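Local coordinates for hypothetical protein (Bacteroides ovatus, PDB 4EPS), which is probably a component of the tip of fimbriae, the filamentous cell-surface appendages that mediate cell adhesion and biofilm formation, at residues N16-I22 with L151-H157; F40-I46 with F67-W72; Q269-Y273 with K450-K454; C293-W299 with H333-L339. All coordinates share one frame. Residue numbers count along the deposited sequence, not the author numbering.

Interaction 1: residues N16-I22 with L151-H157; sequences NVTDTGI and LSFQLTH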
# COMPACT_ATOMS: atom_id res chain seq x y z
N ASN A 16 -5.58 -44.64 -29.99
CA ASN A 16 -5.69 -43.32 -29.37
C ASN A 16 -6.40 -43.51 -28.04
O ASN A 16 -7.28 -44.36 -27.93
CB ASN A 16 -6.43 -42.34 -30.30
CG ASN A 16 -5.91 -42.34 -31.72
OD1 ASN A 16 -4.81 -41.86 -32.00
ND2 ASN A 16 -6.68 -42.93 -32.64
N VAL A 17 -5.95 -42.79 -27.01
CA VAL A 17 -6.50 -42.89 -25.67
C VAL A 17 -6.79 -41.49 -25.13
O VAL A 17 -5.90 -40.63 -25.12
CB VAL A 17 -5.52 -43.68 -24.74
CG1 VAL A 17 -6.11 -43.84 -23.36
CG2 VAL A 17 -5.18 -45.06 -25.33
N THR A 18 -8.03 -41.26 -24.70
CA THR A 18 -8.44 -39.96 -24.15
C THR A 18 -9.08 -40.15 -22.79
O THR A 18 -9.98 -40.97 -22.65
CB THR A 18 -9.44 -39.24 -25.10
OG1 THR A 18 -8.86 -39.16 -26.39
CG2 THR A 18 -9.78 -37.82 -24.62
N ASP A 19 -8.65 -39.37 -21.82
CA ASP A 19 -9.26 -39.40 -20.48
C ASP A 19 -10.45 -38.45 -20.46
O ASP A 19 -10.29 -37.29 -20.83
CB ASP A 19 -8.23 -38.98 -19.42
CG ASP A 19 -8.79 -38.91 -18.01
OD1 ASP A 19 -9.91 -39.42 -17.78
OD2 ASP A 19 -8.11 -38.38 -17.14
N THR A 20 -11.62 -38.92 -20.02
CA THR A 20 -12.81 -38.06 -19.94
C THR A 20 -12.67 -37.13 -18.71
O THR A 20 -13.41 -36.16 -18.61
CB THR A 20 -14.10 -38.89 -19.90
OG1 THR A 20 -14.10 -39.70 -18.73
CG2 THR A 20 -14.30 -39.76 -21.15
N GLY A 21 -11.75 -37.46 -17.80
CA GLY A 21 -11.41 -36.66 -16.62
C GLY A 21 -12.26 -36.89 -15.39
O GLY A 21 -13.34 -37.47 -15.47
N ILE A 22 -11.73 -36.50 -14.23
CA ILE A 22 -12.44 -36.54 -12.94
C ILE A 22 -13.11 -35.18 -12.80
O ILE A 22 -12.41 -34.16 -12.74
CB ILE A 22 -11.50 -36.87 -11.75
CG1 ILE A 22 -10.70 -38.17 -12.01
CG2 ILE A 22 -12.29 -36.94 -10.43
CD1 ILE A 22 -9.64 -38.50 -10.99
N LEU A 151 -8.55 -47.15 -33.34
CA LEU A 151 -9.28 -47.41 -32.11
C LEU A 151 -9.09 -46.22 -31.24
O LEU A 151 -7.93 -45.90 -30.90
CB LEU A 151 -8.80 -48.67 -31.40
CG LEU A 151 -9.35 -49.97 -31.86
CD1 LEU A 151 -8.61 -51.10 -31.16
CD2 LEU A 151 -10.89 -50.05 -31.63
N SER A 152 -10.17 -45.49 -30.93
CA SER A 152 -10.04 -44.29 -30.12
C SER A 152 -10.89 -44.48 -28.86
O SER A 152 -12.12 -44.52 -28.93
CB SER A 152 -10.44 -43.05 -30.93
OG SER A 152 -10.30 -41.87 -30.17
N PHE A 153 -10.20 -44.71 -27.74
CA PHE A 153 -10.86 -45.01 -26.48
C PHE A 153 -11.11 -43.78 -25.64
O PHE A 153 -10.27 -42.88 -25.56
CB PHE A 153 -9.99 -45.98 -25.65
CG PHE A 153 -9.83 -47.35 -26.26
CD1 PHE A 153 -10.84 -48.30 -26.14
CD2 PHE A 153 -8.70 -47.67 -26.99
CE1 PHE A 153 -10.70 -49.56 -26.72
CE2 PHE A 153 -8.56 -48.94 -27.57
CZ PHE A 153 -9.58 -49.86 -27.44
N GLN A 154 -12.25 -43.79 -24.96
CA GLN A 154 -12.60 -42.80 -23.94
C GLN A 154 -12.47 -43.54 -22.60
O GLN A 154 -13.19 -44.52 -22.39
CB GLN A 154 -14.05 -42.27 -24.13
CG GLN A 154 -14.30 -41.51 -25.44
CD GLN A 154 -13.61 -40.18 -25.46
OE1 GLN A 154 -13.43 -39.53 -24.43
NE2 GLN A 154 -13.12 -39.80 -26.60
N LEU A 155 -11.56 -43.11 -21.72
CA LEU A 155 -11.36 -43.75 -20.40
C LEU A 155 -12.02 -42.96 -19.31
O LEU A 155 -11.93 -41.72 -19.33
CB LEU A 155 -9.87 -43.92 -20.05
CG LEU A 155 -8.96 -44.70 -21.01
CD1 LEU A 155 -7.58 -44.85 -20.39
CD2 LEU A 155 -9.54 -46.09 -21.35
N THR A 156 -12.65 -43.65 -18.34
CA THR A 156 -13.26 -42.98 -17.19
C THR A 156 -12.56 -43.53 -15.92
O THR A 156 -12.23 -44.71 -15.87
CB THR A 156 -14.79 -43.18 -17.23
OG1 THR A 156 -15.27 -42.79 -18.51
CG2 THR A 156 -15.52 -42.38 -16.17
N HIS A 157 -12.34 -42.67 -14.93
CA HIS A 157 -11.71 -43.03 -13.66
C HIS A 157 -12.71 -43.80 -12.81
O HIS A 157 -13.87 -43.38 -12.67
CB HIS A 157 -11.21 -41.77 -12.93
CG HIS A 157 -10.11 -41.05 -13.64
ND1 HIS A 157 -8.80 -41.17 -13.24
CD2 HIS A 157 -10.16 -40.23 -14.73
CE1 HIS A 157 -8.09 -40.39 -14.05
NE2 HIS A 157 -8.87 -39.81 -14.97
O HOH W 1 -9.20 -41.37 -27.83
O HOH W 2 -13.74 -40.12 -15.03
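Strand 16-19 runs parallel to strand 151-157, with segment axes 4.7 Å apart and directions 19° apart. N16 pairs with S152, V17 with F153, T18 with Q154 and D19 with L155. In the parallel pattern, one residue bonds to both neighbours of its partner. N16 N donates to L151 O (2.8 Å) and F153 N to N16 O (2.9 Å). T18 N donates to F153 O (2.9 Å) and L155 N to T18 O (2.8 Å). T20 N to L155 O (2.9 Å) carries the pairing past the first strand. This pairing belongs to the mixed sheet of the fimbrillin-like domain. Segment 16-22 lies in a predicted propeptide, so the contact would hold a removable strand against the domain.

V17, D19, F153 and L155 share one face. V17 CG1 meets L155 CD1 at 3.5 Å, and F153 and L155 pack on strand 87-92. On the other face a water joins T18 OG1, S152 OG and F153 O.

At the end of the strand, D19 OD1 accepts from G21 N (2.7 Å), an Asx turn. I22 CG1 lies over the H157 ring, 3.5 Å from its centroid, a CH-pi contact. H157 NE2 donates to D19 OD2 at 2.7 Å, which also accepts from T38 N. H157 ND1 bonds a second carboxylate, D133. An imidazole between two carboxylates would donate from both nitrogens, so H157 is probably protonated.

Interaction 2: residues F40-I46 with F67-W72; sequences FTQGDQI and FNGSSW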
# COMPACT_ATOMS: atom_id res chain seq x y z
N PHE A 40 -1.16 -38.47 -19.73
CA PHE A 40 -0.29 -39.65 -19.87
C PHE A 40 1.18 -39.21 -20.08
O PHE A 40 1.44 -38.06 -20.43
CB PHE A 40 -0.75 -40.64 -20.97
CG PHE A 40 -2.14 -41.18 -20.72
CD1 PHE A 40 -2.36 -42.16 -19.76
CD2 PHE A 40 -3.23 -40.71 -21.44
CE1 PHE A 40 -3.65 -42.65 -19.51
CE2 PHE A 40 -4.51 -41.21 -21.21
CZ PHE A 40 -4.71 -42.17 -20.24
N THR A 41 2.12 -40.10 -19.81
CA THR A 41 3.55 -39.80 -19.88
C THR A 41 4.30 -41.02 -20.38
O THR A 41 3.78 -42.14 -20.32
CB THR A 41 4.02 -39.31 -18.49
OG1 THR A 41 5.37 -38.86 -18.57
CG2 THR A 41 3.89 -40.38 -17.40
N GLN A 42 5.55 -40.82 -20.87
CA GLN A 42 6.36 -41.94 -21.37
C GLN A 42 6.45 -43.05 -20.33
O GLN A 42 6.75 -42.78 -19.17
CB GLN A 42 7.78 -41.46 -21.75
CG GLN A 42 8.53 -42.58 -22.48
CD GLN A 42 9.93 -42.21 -22.87
OE1 GLN A 42 10.54 -41.31 -22.29
NE2 GLN A 42 10.47 -42.94 -23.84
N GLY A 43 6.15 -44.28 -20.74
CA GLY A 43 6.21 -45.42 -19.83
C GLY A 43 4.85 -45.91 -19.36
O GLY A 43 4.74 -47.06 -18.96
N ASP A 44 3.80 -45.06 -19.42
CA ASP A 44 2.43 -45.49 -19.08
C ASP A 44 2.01 -46.64 -19.95
O ASP A 44 2.34 -46.63 -21.14
CB ASP A 44 1.44 -44.32 -19.27
CG ASP A 44 1.39 -43.36 -18.11
OD1 ASP A 44 1.71 -43.77 -16.97
OD2 ASP A 44 1.00 -42.20 -18.33
N GLN A 45 1.30 -47.63 -19.38
CA GLN A 45 0.84 -48.78 -20.15
C GLN A 45 -0.62 -49.04 -19.95
O GLN A 45 -1.13 -48.89 -18.84
CB GLN A 45 1.61 -50.06 -19.79
CG GLN A 45 3.08 -50.04 -20.18
CD GLN A 45 3.70 -51.40 -19.96
OE1 GLN A 45 3.65 -51.96 -18.86
NE2 GLN A 45 4.25 -51.99 -21.03
N ILE A 46 -1.28 -49.45 -21.03
CA ILE A 46 -2.68 -49.84 -21.06
C ILE A 46 -2.76 -51.28 -21.51
O ILE A 46 -1.84 -51.79 -22.14
CB ILE A 46 -3.55 -48.92 -21.97
CG1 ILE A 46 -3.07 -48.96 -23.45
CG2 ILE A 46 -3.64 -47.49 -21.40
CD1 ILE A 46 -4.10 -48.60 -24.40
N PHE A 67 2.97 -45.89 -23.89
CA PHE A 67 3.04 -44.54 -24.42
C PHE A 67 4.51 -44.12 -24.41
O PHE A 67 5.19 -44.35 -23.42
CB PHE A 67 2.17 -43.57 -23.59
CG PHE A 67 1.99 -42.20 -24.22
CD1 PHE A 67 1.25 -42.04 -25.39
CD2 PHE A 67 2.48 -41.06 -23.60
CE1 PHE A 67 1.04 -40.78 -25.95
CE2 PHE A 67 2.26 -39.79 -24.15
CZ PHE A 67 1.54 -39.66 -25.32
N ASN A 68 5.02 -43.57 -25.53
CA ASN A 68 6.44 -43.19 -25.62
C ASN A 68 6.63 -41.68 -25.47
O ASN A 68 7.72 -41.18 -25.70
CB ASN A 68 7.04 -43.70 -26.96
CG ASN A 68 6.64 -42.90 -28.19
OD1 ASN A 68 5.73 -42.07 -28.17
ND2 ASN A 68 7.35 -43.09 -29.28
N GLY A 69 5.57 -40.96 -25.12
CA GLY A 69 5.63 -39.50 -25.01
C GLY A 69 4.92 -38.83 -26.17
O GLY A 69 4.58 -37.65 -26.09
N SER A 70 4.70 -39.57 -27.25
CA SER A 70 4.04 -39.07 -28.47
C SER A 70 2.91 -40.01 -28.92
O SER A 70 1.88 -39.51 -29.38
CB SER A 70 5.06 -38.90 -29.61
OG SER A 70 5.97 -37.86 -29.29
N SER A 71 3.11 -41.34 -28.84
CA SER A 71 2.12 -42.29 -29.34
C SER A 71 2.15 -43.59 -28.56
O SER A 71 3.08 -43.81 -27.77
CB SER A 71 2.36 -42.57 -30.83
OG SER A 71 3.62 -43.20 -31.05
N TRP A 72 1.13 -44.45 -28.80
CA TRP A 72 1.00 -45.76 -28.15
C TRP A 72 1.60 -46.83 -29.04
O TRP A 72 1.23 -46.94 -30.21
CB TRP A 72 -0.48 -46.07 -27.84
CG TRP A 72 -1.05 -45.12 -26.83
CD1 TRP A 72 -1.64 -43.91 -27.09
CD2 TRP A 72 -0.98 -45.24 -25.41
NE1 TRP A 72 -1.99 -43.30 -25.90
CE2 TRP A 72 -1.59 -44.09 -24.86
CE3 TRP A 72 -0.51 -46.25 -24.54
CZ2 TRP A 72 -1.73 -43.91 -23.48
CZ3 TRP A 72 -0.61 -46.05 -23.17
CH2 TRP A 72 -1.23 -44.90 -22.65
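W72 turns the edge of its indole toward the face of F40, a T-shaped aromatic pair. The six-membered ring of W72 and the F40 ring have centroids 5.4 Å apart and planes at 78°. W72 CZ2 comes within 3.9 Å of F40 CG. The contact joins a type II beta turn, T41 to D44, to the end of strand 55-67 and the turn that follows it, in the fimbrillin-like part of the chain. The turn leads into strand 45-52, which pairs antiparallel with strand 55-67.

Two backbone bonds close the junction. G43 N donates to F67 O (2.8 Å), and F67 N donates to D44 O (2.9 Å). F67 thus uses both its backbone N and O to hold the turn. F40 CB lies over the face of the F67 ring, 4.2 Å from F67 CD2. I46 CG2 packs on W72 CH2 at 3.8 Å. V17 touches F40, I46 and W72, so strand 14-19 packs against this aromatic cluster.

Each turn is also braced internally. T41 N donates to D44 OD2 (2.8 Å). At phi/psi 104/-22 (G43) and 106/-18 (G69) a side chain would jam against the preceding carbonyl. N68 N to S71 O (3.0 Å) closes the tight turn between strands 55-67 and 72-73. There N68 OD1 accepts from S70 N at 2.9 Å, an Asx turn, and from S71 N at 2.8 Å, an Asx motif.

Interaction 3: residues Q269-Y273 with K450-K454; sequences QVGDY and KLNTK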
# COMPACT_ATOMS: atom_id res chain seq x y z
N GLN A 269 9.71 -4.03 5.06
CA GLN A 269 10.76 -3.20 5.68
C GLN A 269 11.72 -4.00 6.51
O GLN A 269 11.35 -5.01 7.10
CB GLN A 269 10.10 -2.15 6.61
CG GLN A 269 9.21 -1.14 5.85
CD GLN A 269 8.69 -0.10 6.79
OE1 GLN A 269 7.74 -0.32 7.57
NE2 GLN A 269 9.34 1.02 6.79
N VAL A 270 12.94 -3.47 6.66
CA VAL A 270 13.91 -4.04 7.61
C VAL A 270 13.25 -4.00 9.00
O VAL A 270 12.63 -3.00 9.37
CB VAL A 270 15.24 -3.22 7.58
CG1 VAL A 270 16.16 -3.63 8.74
CG2 VAL A 270 15.94 -3.34 6.22
N GLY A 271 13.38 -5.07 9.76
CA GLY A 271 12.78 -5.15 11.08
C GLY A 271 11.47 -5.92 11.09
O GLY A 271 10.95 -6.24 12.16
N ASP A 272 10.90 -6.24 9.90
CA ASP A 272 9.66 -7.02 9.87
C ASP A 272 9.91 -8.45 10.41
O ASP A 272 11.01 -8.98 10.25
CB ASP A 272 9.09 -7.11 8.46
CG ASP A 272 8.42 -5.84 7.92
OD1 ASP A 272 8.29 -4.85 8.70
OD2 ASP A 272 8.05 -5.84 6.74
N TYR A 273 8.90 -9.04 11.06
CA TYR A 273 8.99 -10.40 11.63
C TYR A 273 8.70 -11.43 10.54
O TYR A 273 7.72 -11.30 9.81
CB TYR A 273 8.00 -10.56 12.83
CG TYR A 273 8.31 -9.59 13.95
CD1 TYR A 273 9.28 -9.88 14.91
CD2 TYR A 273 7.60 -8.39 14.07
CE1 TYR A 273 9.56 -8.98 15.94
CE2 TYR A 273 7.89 -7.47 15.08
CZ TYR A 273 8.86 -7.78 16.03
OH TYR A 273 9.14 -6.89 17.03
N LYS A 450 17.04 -0.96 14.58
CA LYS A 450 16.09 -1.67 13.70
C LYS A 450 16.05 -3.18 13.94
O LYS A 450 15.00 -3.78 13.72
CB LYS A 450 16.41 -1.41 12.22
CG LYS A 450 16.12 0.04 11.81
CD LYS A 450 16.23 0.26 10.30
CE LYS A 450 15.82 1.68 9.98
NZ LYS A 450 16.28 2.11 8.62
N LEU A 451 17.16 -3.80 14.34
CA LEU A 451 17.17 -5.25 14.52
C LEU A 451 16.99 -5.67 15.98
O LEU A 451 16.09 -6.46 16.26
CB LEU A 451 18.46 -5.86 13.94
CG LEU A 451 18.76 -5.55 12.43
CD1 LEU A 451 20.08 -6.21 12.00
CD2 LEU A 451 17.62 -6.06 11.51
N ASN A 452 17.82 -5.17 16.91
CA ASN A 452 17.74 -5.64 18.32
C ASN A 452 16.40 -5.30 18.98
O ASN A 452 15.91 -6.10 19.77
CB ASN A 452 18.91 -5.04 19.14
CG ASN A 452 20.18 -5.82 18.90
OD1 ASN A 452 20.16 -6.92 18.32
ND2 ASN A 452 21.29 -5.33 19.39
N THR A 453 15.80 -4.18 18.60
CA THR A 453 14.46 -3.80 19.13
C THR A 453 13.36 -4.81 18.73
O THR A 453 12.32 -4.88 19.40
CB THR A 453 14.08 -2.39 18.68
OG1 THR A 453 14.14 -2.34 17.24
CG2 THR A 453 14.97 -1.30 19.33
N LYS A 454 13.60 -5.58 17.65
CA LYS A 454 12.64 -6.62 17.22
C LYS A 454 13.01 -7.95 17.82
O LYS A 454 12.15 -8.66 18.33
CB LYS A 454 12.60 -6.76 15.67
CG LYS A 454 12.53 -5.45 14.92
CD LYS A 454 11.26 -4.62 15.23
CE LYS A 454 11.24 -3.38 14.37
NZ LYS A 454 12.41 -2.49 14.64
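This is a packing contact between a tight turn and a helix, with no hydrogen bond across it. The type II beta turn from Q269 to D272 links strand 261-267 to strand 273-275, and so leads from the large mixed sheet into the antiparallel sheet. A turn of helix 446-458, widened to pi type at 450-452, lies against it. The helix also covers that sheet: L451 and K454 touch I296 on strand 293-300.

G271 is the closest fit. Its CA is 3.7 Å from K450 O. A CB there would sit about 3.1 Å from K454 CE and 3.2 Å from K450 O, which is tight. At phi/psi 99/-11 it would also jam against the preceding carbonyl O, which calls for glycine. V270 CG1 packs 4.1 Å from K450 CB and 4.0 Å from L451 CD2. Y273 OH lies 3.5 Å from K454 CA.

The turn keeps its own shape. D272 N bonds to Q269 O (3.1 Å), and Q269 N donates to D272 OD2 (3.0 Å). D272 also bonds H266 and G283. H267 of the second subunit packs on Q269.

K454 CG covers G271 O at 3.3 Å, and this oxygen is buried with no partner in the model. The end of K454 folds back on its own helix. K454 NZ donates to K450 O at 3.0 Å and to T453 OG1 at 3.1 Å; T453 OG1 bonds S449 O, one turn earlier.

Interaction 4: residues C293-W299 with H333-L339; sequences CIGIVCW and HGLVMSL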
# COMPACT_ATOMS: atom_id res chain seq x y z
N CYS A 293 7.99 -17.89 14.68
CA CYS A 293 8.82 -16.77 14.19
C CYS A 293 10.24 -17.33 14.01
O CYS A 293 10.75 -17.99 14.94
CB CYS A 293 8.81 -15.57 15.13
SG CYS A 293 9.74 -14.14 14.48
N ILE A 294 10.83 -17.18 12.82
CA ILE A 294 12.16 -17.78 12.57
C ILE A 294 13.24 -16.72 12.37
O ILE A 294 14.44 -17.05 12.39
CB ILE A 294 12.13 -18.78 11.39
CG1 ILE A 294 11.79 -18.07 10.06
CG2 ILE A 294 11.15 -19.97 11.70
CD1 ILE A 294 12.01 -18.94 8.78
N GLY A 295 12.84 -15.47 12.16
CA GLY A 295 13.85 -14.44 11.93
C GLY A 295 13.26 -13.06 11.73
O GLY A 295 12.04 -12.85 11.89
N ILE A 296 14.14 -12.10 11.44
CA ILE A 296 13.80 -10.69 11.18
C ILE A 296 14.31 -10.32 9.79
O ILE A 296 15.45 -10.61 9.44
CB ILE A 296 14.47 -9.77 12.28
CG1 ILE A 296 14.05 -10.16 13.74
CG2 ILE A 296 14.21 -8.28 12.00
CD1 ILE A 296 12.64 -10.19 14.06
N VAL A 297 13.50 -9.59 9.04
CA VAL A 297 13.93 -9.09 7.72
C VAL A 297 15.07 -8.12 7.98
O VAL A 297 14.89 -7.14 8.72
CB VAL A 297 12.75 -8.42 6.98
CG1 VAL A 297 13.23 -7.75 5.67
CG2 VAL A 297 11.65 -9.45 6.68
N CYS A 298 16.25 -8.38 7.38
CA CYS A 298 17.41 -7.52 7.67
C CYS A 298 17.90 -6.74 6.45
O CYS A 298 18.75 -5.85 6.59
CB CYS A 298 18.54 -8.37 8.27
SG CYS A 298 19.17 -9.65 7.14
N TRP A 299 17.30 -6.95 5.27
CA TRP A 299 17.69 -6.22 4.05
C TRP A 299 16.57 -6.41 3.03
O TRP A 299 16.03 -7.50 2.94
CB TRP A 299 19.04 -6.74 3.51
CG TRP A 299 19.63 -5.90 2.41
CD1 TRP A 299 20.45 -4.81 2.54
CD2 TRP A 299 19.45 -6.11 1.01
NE1 TRP A 299 20.80 -4.33 1.28
CE2 TRP A 299 20.18 -5.10 0.33
CE3 TRP A 299 18.76 -7.07 0.25
CZ2 TRP A 299 20.27 -5.07 -1.07
CZ3 TRP A 299 18.85 -7.03 -1.13
CH2 TRP A 299 19.56 -6.01 -1.78
N HIS A 333 13.23 -10.66 -2.98
CA HIS A 333 12.57 -9.72 -2.07
C HIS A 333 13.47 -9.22 -0.95
O HIS A 333 13.33 -8.07 -0.51
CB HIS A 333 11.31 -10.36 -1.46
CG HIS A 333 10.39 -10.90 -2.51
ND1 HIS A 333 10.40 -12.24 -2.86
CD2 HIS A 333 9.50 -10.25 -3.29
CE1 HIS A 333 9.51 -12.37 -3.83
NE2 HIS A 333 8.94 -11.20 -4.12
N GLY A 334 14.37 -10.06 -0.46
CA GLY A 334 15.25 -9.60 0.60
C GLY A 334 15.94 -10.70 1.35
O GLY A 334 16.02 -11.85 0.89
N LEU A 335 16.49 -10.33 2.51
CA LEU A 335 17.22 -11.25 3.37
C LEU A 335 16.59 -11.24 4.75
O LEU A 335 16.12 -10.19 5.21
CB LEU A 335 18.72 -10.80 3.47
CG LEU A 335 19.52 -10.73 2.16
CD1 LEU A 335 20.93 -10.17 2.42
CD2 LEU A 335 19.65 -12.11 1.51
N VAL A 336 16.71 -12.35 5.43
CA VAL A 336 16.23 -12.55 6.80
C VAL A 336 17.40 -13.02 7.65
O VAL A 336 18.12 -13.92 7.24
CB VAL A 336 15.06 -13.60 6.84
CG1 VAL A 336 14.78 -14.11 8.26
CG2 VAL A 336 13.79 -13.03 6.20
N MSE A 337 17.51 -12.48 8.86
CA MSE A 337 18.49 -12.97 9.83
C MSE A 337 17.77 -13.85 10.85
O MSE A 337 16.74 -13.46 11.39
CB MSE A 337 19.22 -11.83 10.53
CG MSE A 337 20.35 -12.35 11.43
SE MSE A 337 21.27 -10.89 12.30
CE MSE A 337 19.80 -10.29 13.38
N SER A 338 18.37 -14.98 11.19
CA SER A 338 17.85 -15.95 12.14
C SER A 338 17.70 -15.38 13.54
O SER A 338 18.56 -14.63 13.98
CB SER A 338 18.82 -17.14 12.22
OG SER A 338 20.08 -16.78 12.80
N LEU A 339 16.66 -15.83 14.29
CA LEU A 339 16.60 -15.60 15.74
C LEU A 339 17.68 -16.47 16.41
O LEU A 339 18.10 -16.21 17.54
CB LEU A 339 15.22 -16.01 16.31
CG LEU A 339 14.00 -15.27 15.76
CD1 LEU A 339 12.75 -15.60 16.59
CD2 LEU A 339 14.22 -13.77 15.73
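Six backbone hydrogen bonds, one of them weak, join the strands. I296 and M337 exchange two: I296 N to M337 O (2.9 Å) and M337 N to I296 O (2.8 Å). L339 N donates to I294 O at 3.2 Å. At the other end L335 N donates to W299 O (2.9 Å). L335 O accepts from C298 N (2.8 Å) and, weakly, from W299 N (3.4 Å). C298 and W299 thus both face L335, a classic beta bulge, and the register shifts by one after V297.

These are neighbouring central strands of an antiparallel sheet, with strand 273-275 flanking 293-300 and strand 502-509 flanking 334-338. The segment axes run 137° apart, well short of 180°.

Close backbone approaches involve both glycines. G295 CA lies 3.1 Å from M337 O, and G334 CA lies 3.2 Å from W299 O. A CB on either would clash with the opposite strand.

Apolar side chains fill both faces. V297 CG2 meets V336 CG2 at 4.2 Å on one. I296, M337 (selenomethionine), W299 and L335 share the other, with W299 CB 4.1 Å from L335 CD1. Separately, C298 SG sits 3.9 Å from L335 CB and 4.0 Å from M337 CB. L339 CD1 approaches C293 SG at 4.0 Å, and helix 446-458 packs over L339 and I296.

In the fold
The four contacts form two touching pairs on opposite sides of the chain's centre. Interactions 1 and 2 meet where V17 and L155 pack against the aromatic cluster. Interaction 2 is nested within the loop that interaction 1 closes, as interaction 4 is within that of interaction 3. The turn and helix of interaction 3 pack on strand 293-300, which belongs to interaction 4; G271 and D272 probably bond to V297. The centres of interactions 1 and 3 are about 56 Å apart. Interaction 4 is buried, between apolar central strands. Interaction 1 is partly buried, with a polar outer face. Interaction 2 lies at the surface and joins turns through aromatics and two backbone bonds. Interaction 3, also partly buried, relies on packing alone.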